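Local coordinates for MaoC family protein (Mycobacterium tuberculosis H37Rv, PDB 3KHP), which probably catalyses the dehydration of (3R)-hydroxyacyl thioesters, as hydratase 2 enzymes of the MaoC family with a double hot-dog fold do, at residues P182-D187 and V274-E279; A177-P182 and D303-Y308; Q104-H109 and T255-R260; V284-V289 and A297-D302; R189-T194 and T270-I275. All coordinates share one frame; numbering follows the deposited sequence. Where two conformers were deposited one is given.

Contact 1 (P182-D187 and V274-E279); sequences PDRHPD and VIWRTE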
# COMPACT_ATOMS: atom_id res chain seq x y z
N PRO A 182 27.60 21.99 8.72
CA PRO A 182 28.85 22.52 8.22
C PRO A 182 28.64 23.57 7.16
O PRO A 182 27.68 23.47 6.39
CB PRO A 182 29.53 21.30 7.61
CG PRO A 182 28.97 20.14 8.35
CD PRO A 182 27.56 20.52 8.67
N ASP A 183 29.52 24.56 7.14
CA ASP A 183 29.45 25.60 6.13
C ASP A 183 30.25 25.16 4.91
O ASP A 183 31.42 25.57 4.70
CB ASP A 183 29.97 26.94 6.66
CG ASP A 183 29.92 28.04 5.62
OD1 ASP A 183 29.02 28.03 4.75
OD2 ASP A 183 30.79 28.94 5.67
N ARG A 184 29.61 24.30 4.11
CA ARG A 184 30.12 23.83 2.82
C ARG A 184 28.99 23.17 2.05
O ARG A 184 27.85 23.07 2.53
CB ARG A 184 31.28 22.84 3.00
CG ARG A 184 30.90 21.56 3.71
CD ARG A 184 32.14 20.84 4.19
NE ARG A 184 31.84 19.81 5.18
CZ ARG A 184 31.34 18.62 4.88
NH1 ARG A 184 31.07 17.72 5.83
NH2 ARG A 184 31.09 18.32 3.62
N HIS A 185 29.30 22.72 0.84
CA HIS A 185 28.33 22.03 0.02
C HIS A 185 28.06 20.66 0.64
O HIS A 185 28.95 20.07 1.24
CB HIS A 185 28.83 21.84 -1.42
CG HIS A 185 28.83 23.10 -2.22
ND1 HIS A 185 29.60 23.26 -3.36
CD2 HIS A 185 28.17 24.28 -2.06
CE1 HIS A 185 29.40 24.46 -3.86
NE2 HIS A 185 28.53 25.10 -3.09
N PRO A 186 26.84 20.15 0.48
CA PRO A 186 26.57 18.80 0.96
C PRO A 186 27.49 17.75 0.32
O PRO A 186 27.87 17.88 -0.82
CB PRO A 186 25.11 18.55 0.56
CG PRO A 186 24.73 19.66 -0.36
CD PRO A 186 25.67 20.78 -0.17
N ASP A 187 27.83 16.73 1.09
CA ASP A 187 28.59 15.62 0.59
C ASP A 187 27.78 14.80 -0.42
O ASP A 187 28.34 14.15 -1.30
CB ASP A 187 29.03 14.74 1.78
CG ASP A 187 29.96 15.49 2.74
OD1 ASP A 187 30.77 16.30 2.26
OD2 ASP A 187 29.89 15.29 3.97
N VAL A 274 19.72 16.20 1.24
CA VAL A 274 21.08 16.70 1.24
C VAL A 274 21.76 16.33 2.53
O VAL A 274 21.25 16.57 3.61
CB VAL A 274 21.16 18.24 1.02
CG1 VAL A 274 20.99 18.54 -0.43
CG2 VAL A 274 20.12 19.00 1.86
N ILE A 275 22.92 15.72 2.41
CA ILE A 275 23.55 15.05 3.52
C ILE A 275 24.97 15.60 3.69
O ILE A 275 25.63 15.97 2.72
CB ILE A 275 23.60 13.55 3.26
CG1 ILE A 275 22.18 13.00 2.97
CG2 ILE A 275 24.24 12.83 4.45
CD1 ILE A 275 22.16 11.53 2.52
N TRP A 276 25.43 15.65 4.95
CA TRP A 276 26.78 16.07 5.29
C TRP A 276 27.31 15.07 6.26
O TRP A 276 26.73 14.93 7.36
CB TRP A 276 26.78 17.43 6.00
CG TRP A 276 26.47 18.60 5.16
CD1 TRP A 276 27.35 19.46 4.60
CD2 TRP A 276 25.17 19.09 4.82
NE1 TRP A 276 26.69 20.45 3.91
CE2 TRP A 276 25.34 20.24 4.03
CE3 TRP A 276 23.87 18.66 5.10
CZ2 TRP A 276 24.28 20.95 3.51
CZ3 TRP A 276 22.82 19.39 4.59
CH2 TRP A 276 23.02 20.51 3.81
N ARG A 277 28.39 14.37 5.90
CA ARG A 277 29.10 13.51 6.84
C ARG A 277 29.89 14.39 7.80
O ARG A 277 30.66 15.24 7.39
CB ARG A 277 30.04 12.54 6.11
CG ARG A 277 29.31 11.44 5.37
CD ARG A 277 30.26 10.59 4.57
NE ARG A 277 29.58 9.42 4.00
CZ ARG A 277 29.00 9.40 2.81
NH1 ARG A 277 29.01 10.48 2.04
NH2 ARG A 277 28.42 8.29 2.39
N THR A 278 29.67 14.21 9.08
CA THR A 278 30.29 15.10 10.04
C THR A 278 31.38 14.42 10.85
O THR A 278 32.37 15.03 11.15
CB THR A 278 29.23 15.74 11.00
OG1 THR A 278 28.59 14.71 11.74
CG2 THR A 278 28.22 16.54 10.22
N GLU A 279 31.22 13.17 11.19
CA GLU A 279 32.07 12.55 12.17
C GLU A 279 31.86 11.07 11.98
O GLU A 279 30.73 10.65 11.76
CB GLU A 279 31.61 12.99 13.56
CG GLU A 279 32.23 12.28 14.77
CD GLU A 279 31.54 12.66 16.07
OE1 GLU A 279 31.22 13.86 16.24
OE2 GLU A 279 31.30 11.78 16.92
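W276 lies against the loop P182-D187 and hands its indole N-H to the backbone of that loop. NE1 donates to R184 O at 3.2 Å, and the bond is nearly straight, 170° at the hydrogen. The oxygen lies close to the ring plane, while the donor stands above the plane of the R184 carbonyl and away from its lone pairs. P186 covers one indole face, its CA 3.6 Å from the centroid of the five-membered ring in a CH-pi contact. P182 adds an apolar touch from its CG to W276 CD1 at 4.1 Å. F181, the residue before P182, meets the same indole edge-to-face.

At D187 the loop docks on the strand. With CG beside the backbone N (chi1 -63°), OD2 reaches R277 N at 2.6 Å, using its anti lone pair. On its syn side OD2 also accepts from R184 NH1 at 3.3 Å. R184 NH2 completes the salt bridge at OD1, although the modelled separation is too short to be trusted. D187 N makes a weak bond to I275 O. The guanidinium of R277 has its own partner in E245, a salt bridge from helix 231-245.

One aspartate thus serves both a strand amide and an arginine of its own loop. These donors probably stabilise its negative charge, and together they fix the carboxylate against the strand.

Contact 2 (A177-P182 and D303-Y308); sequences AAPEFP and DGAVEY
F181 turns its CG beside its own backbone N (chi1 -80°) and sets its ring nearly square to the CA-CB-CG plane (chi2 -89°), which brings the CE2 and CZ rim up to D303 and G304. This is loop packing on the C-terminal half of a double hot-dog fold, where the linker A177-P182 lies over a corner in strand 298-308. F181 meets the strand with its ring edge: D303 CA sits near the plane, 3.9 Å from F181 CE2, and G304 N is 4.0 Å from F181 CZ.

D303 has positive backbone angles (phi 52°), and it is here that the chain turns from one face to the next. Its side chain crosses P179 at about a right angle, with D303 CB 3.6 Å from P179 CD. The carboxylate is anchored further on, where OD2 forms a salt bridge with R260 of strand 254-261. F181 has a partner of its own beyond the contact, a cation-pi interaction with R286.

The two segments meet entirely through van der Waals contacts, mostly carbon against backbone. Toward the strand proper the proline reaches the A305 methyl, P179 CG to A305 CB at 4.3 Å. The tighter approach is made by the same P179 CG, which rests 3.5 Å from D303 O.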
# COMPACT_ATOMS: atom_id res chain seq x y z
N ALA A 177 19.26 21.55 21.47
CA ALA A 177 20.19 22.15 20.50
C ALA A 177 19.91 21.62 19.09
O ALA A 177 19.82 20.40 18.90
CB ALA A 177 21.66 21.84 20.89
N ALA A 178 19.78 22.54 18.14
CA ALA A 178 19.68 22.17 16.73
C ALA A 178 21.04 21.62 16.28
O ALA A 178 22.07 22.05 16.81
CB ALA A 178 19.29 23.37 15.88
N PRO A 179 21.06 20.66 15.33
CA PRO A 179 22.35 20.17 14.84
C PRO A 179 23.09 21.23 14.05
O PRO A 179 22.48 22.08 13.41
CB PRO A 179 21.96 19.01 13.91
CG PRO A 179 20.57 18.65 14.29
CD PRO A 179 19.94 19.93 14.72
N GLU A 180 24.42 21.16 14.13
CA GLU A 180 25.35 22.03 13.42
C GLU A 180 25.45 21.52 11.97
O GLU A 180 25.73 20.33 11.74
CB GLU A 180 26.74 21.97 14.10
CG GLU A 180 27.80 23.03 13.68
CD GLU A 180 29.28 22.56 13.84
OE1 GLU A 180 30.18 23.16 13.19
OE2 GLU A 180 29.56 21.60 14.59
N PHE A 181 25.18 22.41 11.03
CA PHE A 181 25.34 22.12 9.62
C PHE A 181 26.61 22.79 9.16
O PHE A 181 26.70 24.01 9.20
CB PHE A 181 24.15 22.63 8.80
CG PHE A 181 22.97 21.72 8.86
CD1 PHE A 181 22.82 20.69 7.93
CD2 PHE A 181 22.03 21.84 9.87
CE1 PHE A 181 21.74 19.83 7.99
CE2 PHE A 181 20.95 20.98 9.92
CZ PHE A 181 20.82 19.97 8.99
N PRO A 182 27.60 21.99 8.72
CA PRO A 182 28.85 22.52 8.22
C PRO A 182 28.64 23.57 7.16
O PRO A 182 27.68 23.47 6.39
CB PRO A 182 29.53 21.30 7.61
CG PRO A 182 28.97 20.14 8.35
CD PRO A 182 27.56 20.52 8.67
N ASP A 303 16.94 20.04 10.34
CA ASP A 303 17.63 19.57 11.51
C ASP A 303 17.78 18.06 11.54
O ASP A 303 17.70 17.44 12.59
CB ASP A 303 16.93 20.08 12.76
CG ASP A 303 16.87 21.61 12.81
OD1 ASP A 303 17.80 22.31 12.35
OD2 ASP A 303 15.87 22.11 13.33
N GLY A 304 18.04 17.47 10.39
CA GLY A 304 18.22 16.02 10.31
C GLY A 304 19.52 15.59 10.92
O GLY A 304 20.53 16.23 10.72
N ALA A 305 19.48 14.48 11.67
CA ALA A 305 20.64 13.94 12.36
C ALA A 305 20.58 12.44 12.22
O ALA A 305 19.51 11.84 12.37
CB ALA A 305 20.60 14.34 13.85
N VAL A 306 21.71 11.83 11.91
CA VAL A 306 21.74 10.41 11.61
C VAL A 306 22.92 9.80 12.31
O VAL A 306 24.01 10.35 12.29
CB VAL A 306 21.96 10.10 10.09
CG1 VAL A 306 21.51 8.70 9.78
CG2 VAL A 306 21.29 11.05 9.22
N GLU A 307 22.70 8.65 12.89
CA GLU A 307 23.80 7.82 13.38
C GLU A 307 23.77 6.54 12.56
O GLU A 307 22.71 6.00 12.27
CB GLU A 307 23.65 7.53 14.87
CG GLU A 307 23.75 8.77 15.74
CD GLU A 307 23.36 8.55 17.18
OE1 GLU A 307 23.58 7.46 17.72
OE2 GLU A 307 22.80 9.49 17.77
N TYR A 308 24.96 6.10 12.17
CA TYR A 308 25.08 4.92 11.31
C TYR A 308 26.42 4.19 11.53
O TYR A 308 27.39 4.76 12.03
CB TYR A 308 24.89 5.32 9.85
CG TYR A 308 26.01 6.15 9.29
CD1 TYR A 308 27.00 5.56 8.50
CD2 TYR A 308 26.10 7.51 9.54
CE1 TYR A 308 28.03 6.30 7.97
CE2 TYR A 308 27.15 8.26 9.02
CZ TYR A 308 28.11 7.63 8.23
OH TYR A 308 29.16 8.33 7.66

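Contact 3 (Q104-H109 and T255-R260); sequences QGIRLH and TSIAAR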
# COMPACT_ATOMS: atom_id res chain seq x y z
N GLN A 104 10.30 14.01 14.64
CA GLN A 104 10.26 12.56 14.88
C GLN A 104 11.66 11.96 14.92
O GLN A 104 12.49 12.24 14.07
CB GLN A 104 9.47 11.86 13.77
CG GLN A 104 9.34 10.34 13.94
CD GLN A 104 8.43 10.00 15.09
OE1 GLN A 104 7.35 10.61 15.23
NE2 GLN A 104 8.85 9.02 15.92
N GLY A 105 11.92 11.13 15.92
CA GLY A 105 13.18 10.43 16.04
C GLY A 105 12.91 8.96 16.19
O GLY A 105 11.85 8.55 16.72
N ILE A 106 13.82 8.14 15.68
CA ILE A 106 13.74 6.73 15.93
C ILE A 106 15.14 6.27 16.32
O ILE A 106 16.10 6.86 15.93
CB ILE A 106 13.22 5.94 14.72
CG1 ILE A 106 14.23 5.98 13.58
CG2 ILE A 106 11.84 6.44 14.25
CD1 ILE A 106 13.83 5.15 12.43
N ARG A 107 15.24 5.22 17.10
CA ARG A 107 16.55 4.62 17.37
C ARG A 107 16.37 3.11 17.36
O ARG A 107 15.44 2.61 17.99
CB ARG A 107 17.10 5.12 18.73
CG ARG A 107 18.41 4.51 19.15
CD ARG A 107 19.07 5.27 20.34
NE ARG A 107 19.32 6.66 20.01
CZ ARG A 107 20.44 7.14 19.48
NH1 ARG A 107 21.47 6.34 19.24
NH2 ARG A 107 20.54 8.43 19.20
N LEU A 108 17.22 2.41 16.63
CA LEU A 108 17.11 0.94 16.53
C LEU A 108 18.30 0.28 17.24
O LEU A 108 19.40 0.79 17.23
CB LEU A 108 17.04 0.49 15.07
CG LEU A 108 15.69 0.60 14.32
CD1 LEU A 108 14.55 -0.24 14.92
CD2 LEU A 108 15.30 2.06 14.22
N HIS A 109 18.03 -0.85 17.88
CA HIS A 109 19.03 -1.61 18.61
C HIS A 109 19.23 -2.98 18.03
O HIS A 109 20.15 -3.70 18.42
CB HIS A 109 18.58 -1.73 20.05
CG HIS A 109 18.47 -0.41 20.71
ND1 HIS A 109 19.57 0.29 21.15
CD2 HIS A 109 17.41 0.42 20.88
CE1 HIS A 109 19.18 1.46 21.62
NE2 HIS A 109 17.87 1.56 21.47
N THR A 255 21.29 3.49 12.56
CA THR A 255 20.99 3.32 13.99
C THR A 255 19.90 4.30 14.47
O THR A 255 18.92 3.89 15.11
CB THR A 255 22.27 3.51 14.80
OG1 THR A 255 23.20 2.49 14.42
CG2 THR A 255 21.99 3.36 16.31
N SER A 256 20.06 5.58 14.17
CA SER A 256 19.06 6.57 14.57
C SER A 256 18.84 7.58 13.45
O SER A 256 19.77 7.87 12.72
CB SER A 256 19.53 7.32 15.83
OG SER A 256 20.73 8.07 15.56
N ILE A 257 17.63 8.14 13.39
CA ILE A 257 17.28 9.24 12.49
C ILE A 257 16.31 10.20 13.20
O ILE A 257 15.32 9.76 13.76
CB ILE A 257 16.51 8.75 11.25
CG1 ILE A 257 17.28 7.65 10.51
CG2 ILE A 257 16.15 9.92 10.31
CD1 ILE A 257 16.40 6.84 9.52
N ALA A 258 16.56 11.50 13.10
CA ALA A 258 15.71 12.50 13.69
C ALA A 258 15.57 13.62 12.72
O ALA A 258 16.55 13.98 12.03
CB ALA A 258 16.34 13.07 15.07
N ALA A 259 14.37 14.19 12.64
CA ALA A 259 14.18 15.37 11.83
C ALA A 259 12.98 16.19 12.29
O ALA A 259 12.07 15.67 12.93
CB ALA A 259 14.05 14.99 10.37
N ARG A 260 13.00 17.46 11.91
CA ARG A 260 11.92 18.41 12.16
C ARG A 260 11.09 18.67 10.89
O ARG A 260 11.65 18.95 9.85
CB ARG A 260 12.50 19.73 12.65
CG ARG A 260 11.45 20.76 13.10
CD ARG A 260 12.06 21.80 14.07
NE ARG A 260 13.17 22.53 13.48
CZ ARG A 260 13.07 23.62 12.73
NH1 ARG A 260 11.90 24.15 12.43
NH2 ARG A 260 14.17 24.21 12.27
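The guanidinium of R107 lies with one face over S256, whose CB stands 3.6 Å from its plane, toward the rim of the group. R107 gets there with CG opposite its backbone N (chi1 177°) and a bend further out at chi3, which folds the end of the chain back over the neighbouring strand. Its NH1 forms a salt bridge with E307, one strand further across.

Below this the strands run antiparallel, their axes 4.7 Å apart. I106 and I257 form a hydrogen-bonded pair, I106 N to I257 O at 2.9 Å and I257 N to I106 O at 3.2 Å. Q104 and A259 pair likewise, and L108 N to T255 O, 2.7 Å, extends the ladder. I257 O also takes the hydroxyl of Y235. On the face shared by Q104, I106 and I257, I106 CD1 meets I257 CD1 at 4.2 Å. The Q104 amide bonds its own neighbour, NE2 to G105 O at 3.1 Å, and passes OE1 to T158.

T255 and S256 together face E307 in a classic bulge. In this double hot-dog fold the pairing fuses the sheets of the two halves: strand 152-162 flanks Q104-H109, strand 298-308 flanks T255-R260, and helices 78-81 and 231-245 pack under Q104 and I106.

Contact 4 (V284-V289 and A297-D302); sequences VFRTEV and ARVVLD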
# COMPACT_ATOMS: atom_id res chain seq x y z
N VAL A 284 24.42 14.86 9.26
CA VAL A 284 23.27 15.72 9.36
C VAL A 284 22.66 15.85 7.99
O VAL A 284 23.33 15.60 6.99
CB VAL A 284 23.62 17.12 9.97
CG1 VAL A 284 24.07 16.96 11.41
CG2 VAL A 284 24.69 17.85 9.13
N PHE A 285 21.39 16.24 7.93
CA PHE A 285 20.71 16.37 6.65
C PHE A 285 19.50 17.28 6.63
O PHE A 285 18.95 17.65 7.65
CB PHE A 285 20.28 14.97 6.13
CG PHE A 285 19.09 14.39 6.85
CD1 PHE A 285 17.81 14.56 6.35
CD2 PHE A 285 19.25 13.71 8.05
CE1 PHE A 285 16.70 14.02 7.01
CE2 PHE A 285 18.16 13.18 8.72
CZ PHE A 285 16.88 13.34 8.20
N ARG A 286 19.10 17.64 5.42
CA ARG A 286 17.79 18.20 5.17
C ARG A 286 17.18 17.50 4.00
O ARG A 286 17.88 16.96 3.15
CB ARG A 286 17.88 19.67 4.81
CG ARG A 286 18.37 20.54 5.90
CD ARG A 286 18.14 22.04 5.58
NE ARG A 286 19.35 22.66 5.11
CZ ARG A 286 20.23 23.33 5.86
NH1 ARG A 286 20.05 23.50 7.17
NH2 ARG A 286 21.31 23.82 5.29
N THR A 287 15.85 17.56 3.94
CA THR A 287 15.12 17.20 2.73
C THR A 287 14.38 18.43 2.21
O THR A 287 13.82 19.15 3.00
CB THR A 287 14.20 16.05 3.02
OG1 THR A 287 15.00 14.99 3.58
CG2 THR A 287 13.51 15.58 1.77
N GLU A 288 14.39 18.64 0.90
CA GLU A 288 13.81 19.81 0.27
C GLU A 288 13.10 19.42 -1.00
O GLU A 288 13.38 18.37 -1.56
CB GLU A 288 14.89 20.84 -0.15
CG GLU A 288 16.09 20.97 0.74
CD GLU A 288 17.26 21.82 0.14
OE1 GLU A 288 17.56 21.77 -1.09
OE2 GLU A 288 17.90 22.52 0.96
N VAL A 289 12.28 20.31 -1.51
CA VAL A 289 11.70 20.17 -2.82
C VAL A 289 12.20 21.32 -3.67
O VAL A 289 11.90 22.47 -3.36
CB VAL A 289 10.19 20.26 -2.78
CG1 VAL A 289 9.62 20.21 -4.20
CG2 VAL A 289 9.64 19.19 -1.88
N ALA A 297 14.48 26.58 -3.12
CA ALA A 297 14.05 25.29 -2.59
C ALA A 297 13.22 25.47 -1.32
O ALA A 297 13.48 26.36 -0.54
CB ALA A 297 15.27 24.40 -2.29
N ARG A 298 12.24 24.60 -1.13
CA ARG A 298 11.40 24.60 0.06
C ARG A 298 11.98 23.52 0.96
O ARG A 298 12.06 22.35 0.56
CB ARG A 298 9.95 24.25 -0.35
CG ARG A 298 8.93 24.33 0.74
CD ARG A 298 7.72 23.39 0.56
NE ARG A 298 7.33 23.38 -0.82
CZ ARG A 298 6.67 22.40 -1.43
NH1 ARG A 298 6.22 21.34 -0.80
NH2 ARG A 298 6.44 22.54 -2.72
N VAL A 299 12.43 23.89 2.16
CA VAL A 299 12.93 22.88 3.06
C VAL A 299 11.72 22.20 3.69
O VAL A 299 10.85 22.90 4.20
CB VAL A 299 13.81 23.48 4.12
CG1 VAL A 299 14.22 22.42 5.09
CG2 VAL A 299 15.04 24.12 3.48
N VAL A 300 11.63 20.88 3.64
CA VAL A 300 10.48 20.18 4.26
C VAL A 300 10.84 19.36 5.47
O VAL A 300 10.00 19.14 6.34
CB VAL A 300 9.69 19.34 3.23
CG1 VAL A 300 9.14 20.25 2.17
CG2 VAL A 300 10.56 18.26 2.58
N LEU A 301 12.09 18.88 5.53
CA LEU A 301 12.67 18.28 6.75
C LEU A 301 13.96 19.02 7.05
O LEU A 301 14.81 19.18 6.17
CB LEU A 301 13.04 16.80 6.60
CG LEU A 301 11.96 15.77 6.28
CD1 LEU A 301 12.62 14.38 6.14
CD2 LEU A 301 10.83 15.77 7.34
N ASP A 302 14.09 19.45 8.29
CA ASP A 302 15.22 20.23 8.71
C ASP A 302 15.77 19.56 9.94
O ASP A 302 15.15 18.65 10.51
CB ASP A 302 14.80 21.68 8.99
CG ASP A 302 15.93 22.71 8.72
OD1 ASP A 302 17.11 22.35 8.78
OD2 ASP A 302 15.63 23.90 8.49
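A beta hairpin of strands 282-289 and 298-308, with a classic bulge at V300 and L301, forms this contact. Both bulge residues face T287, and T287 O accepts from V300 N at 2.9 Å and from L301 N at 3.1 Å, so one carbonyl holds two successive amides. T287 N returns a bond to L301 O. Beyond the bulge the register has shifted by one, and V289 pairs with R298: V289 N to R298 O is 2.9 Å, and R298 N bonds V289 O.

Side chains pack closely about the bulge. L301 lies alongside T287, CB to CB at 3.8 Å, and its CD1 touches the edge of the F285 ring at CE1, 4.2 Å away. V300 has CG1 anti to its carbonyl carbon (chi1 -62°), which leaves CG2 between the backbone N and the carbonyl carbon, 3.4 Å from T287 O. Across the other face, R286 and D302 run side by side with guanidinium and carboxylate nearly perpendicular (89°). R286 NH1 to D302 OD1 at 3.5 Å is a long salt bridge, with OD1 at the guanidinium edge. R298 lies along V289 and sends its own guanidinium on to E269 and P264 O.

Strand 271-279 borders the hairpin on one side, joined to it by backbone bonds of R286 with V274 and of E288 with S272, while strand 254-261 lies on the other. Helix 231-245, the central helix of this hot-dog half, packs beneath F285, T287 and L301.

Contact 5 (R189-T194 and T270-I275); sequences RIDMPT and TLSTVI
R189 and V274 pair across two antiparallel strands, and the R189 guanidinium lies flat on the valine: V274 CG1 is 3.4 Å above its plane, over the centre. The arginine holds this pose in one of two deposited conformers, bent at chi3 (-78°), which lays the flat group over the valine methyl. NH1 also makes a long, weak ion pair with E288. S272 CB comes up near the guanidinium edge. On the same face D191 turns OD1 to S272 OG, which donates to it; the modelled separation is too short to be taken literally.

The backbone ladder underneath is regular. I190 and T273 exchange bonds, I190 N to T273 O at 3.0 Å and T273 N to I190 O at 2.9 Å, and M192 and L271 do the same with both bonds at 2.8 Å. Past the last pair, T194 CG2 packs on L271 CD1 at 3.6 Å.

Two waters form the next layer. One donates to I190 O and to L271 O, and accepts from T273 OG1 at 2.7 Å, stitching the strands together; that hydroxyl is also bonded to T287. The second joins T194 N to T270 OG1, while T194 OG1 is held by the backbone of G268 and E269.

Strand 188-192 is the outermost on this side of the sheet within the chain. Strand 282-289 lies beyond strand 271-279, and helix 231-245 packs against I190, M192 and I275.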
# COMPACT_ATOMS: atom_id res chain seq x y z
N ARG A 189 23.66 14.52 -2.46
CA ARG A 189 22.29 14.89 -2.72
C ARG A 189 21.58 13.70 -3.37
O ARG A 189 21.92 13.32 -4.49
CB ARG A 189 22.23 16.12 -3.63
CG ARG A 189 20.85 16.75 -3.72
CD ARG A 189 20.82 17.93 -4.70
NE ARG A 189 21.40 19.13 -4.11
CZ ARG A 189 20.70 20.06 -3.46
NH1 ARG A 189 19.38 19.93 -3.31
NH2 ARG A 189 21.33 21.11 -2.95
N ILE A 190 20.61 13.13 -2.65
CA ILE A 190 19.86 11.99 -3.13
C ILE A 190 18.43 12.42 -3.40
O ILE A 190 17.69 12.73 -2.48
CB ILE A 190 19.87 10.86 -2.13
CG1 ILE A 190 21.28 10.67 -1.59
CG2 ILE A 190 19.29 9.56 -2.76
CD1 ILE A 190 22.30 10.35 -2.64
N ASP A 191 18.07 12.48 -4.68
CA ASP A 191 16.72 12.73 -5.12
C ASP A 191 15.87 11.48 -5.10
O ASP A 191 16.28 10.43 -5.59
CB ASP A 191 16.71 13.30 -6.53
CG ASP A 191 17.20 14.72 -6.58
OD1 ASP A 191 17.36 15.32 -5.51
OD2 ASP A 191 17.44 15.24 -7.69
N MET A 192 14.68 11.59 -4.53
CA MET A 192 13.73 10.50 -4.53
C MET A 192 12.39 11.04 -4.99
O MET A 192 11.82 11.94 -4.39
CB MET A 192 13.60 9.90 -3.15
CG MET A 192 14.82 9.20 -2.63
SD MET A 192 15.05 7.59 -3.34
CE MET A 192 16.36 6.96 -2.27
N PRO A 193 11.89 10.52 -6.09
CA PRO A 193 10.60 11.04 -6.53
C PRO A 193 9.50 10.44 -5.71
O PRO A 193 9.72 9.45 -5.04
CB PRO A 193 10.51 10.58 -7.99
CG PRO A 193 11.43 9.51 -8.14
CD PRO A 193 12.54 9.69 -7.12
N THR A 194 8.32 11.05 -5.75
CA THR A 194 7.17 10.48 -5.12
C THR A 194 6.07 10.46 -6.14
O THR A 194 6.13 11.18 -7.11
CB THR A 194 6.73 11.27 -3.88
OG1 THR A 194 6.19 12.51 -4.31
CG2 THR A 194 7.88 11.49 -2.95
N THR A 270 9.28 15.80 -5.83
CA THR A 270 10.52 15.08 -5.68
C THR A 270 11.21 15.57 -4.47
O THR A 270 11.40 16.76 -4.31
CB THR A 270 11.41 15.25 -6.92
OG1 THR A 270 10.80 14.57 -8.03
CG2 THR A 270 12.80 14.68 -6.69
N LEU A 271 11.59 14.63 -3.62
CA LEU A 271 12.26 14.93 -2.39
C LEU A 271 13.80 14.77 -2.51
O LEU A 271 14.32 13.65 -2.69
CB LEU A 271 11.68 14.05 -1.28
CG LEU A 271 10.21 14.30 -0.97
CD1 LEU A 271 9.63 13.13 -0.23
CD2 LEU A 271 9.99 15.59 -0.19
N SER A 272 14.52 15.91 -2.38
CA SER A 272 16.00 15.94 -2.35
C SER A 272 16.58 15.94 -0.96
O SER A 272 16.51 16.95 -0.28
CB SER A 272 16.55 17.24 -2.95
OG SER A 272 16.47 17.24 -4.33
N THR A 273 17.23 14.86 -0.58
CA THR A 273 17.85 14.76 0.71
C THR A 273 19.34 15.09 0.62
O THR A 273 20.11 14.37 -0.01
CB THR A 273 17.61 13.42 1.29
OG1 THR A 273 16.21 13.24 1.37
CG2 THR A 273 18.18 13.33 2.67
N VAL A 274 19.72 16.20 1.24
CA VAL A 274 21.08 16.70 1.24
C VAL A 274 21.76 16.33 2.53
O VAL A 274 21.25 16.57 3.61
CB VAL A 274 21.16 18.24 1.02
CG1 VAL A 274 20.99 18.54 -0.43
CG2 VAL A 274 20.12 19.00 1.86
N ILE A 275 22.92 15.72 2.41
CA ILE A 275 23.55 15.05 3.52
C ILE A 275 24.97 15.60 3.69
O ILE A 275 25.63 15.97 2.72
CB ILE A 275 23.60 13.55 3.26
CG1 ILE A 275 22.18 13.00 2.97
CG2 ILE A 275 24.24 12.83 4.45
CD1 ILE A 275 22.16 11.53 2.52
O HOH W 1 15.46 12.11 -1.00
O HOH W 2 8.56 13.12 -7.97

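In the fold
From the N terminus, contact 3 opens first, at 104-109, and closes only at 255-260, joining the N-terminal hot-dog half to the C-terminal one. Before it closes, contacts 2, 1 and 5 open in turn at 177-182, 182-187 and 189-194, so contact 3 crosses all three. Contacts 5 and 1 then end on the same strand, 271-279, with V274 and I275 in common. The hairpin of contact 4 follows in series, and contact 2 closes last, at 303-308, with contacts 1, 4 and 5 within its span. Contacts 1 and 2 share P182, tying one linker to two strands. Strands 254-261, 298-308, 282-289, 271-279 and 188-192 are successive neighbours in one sheet.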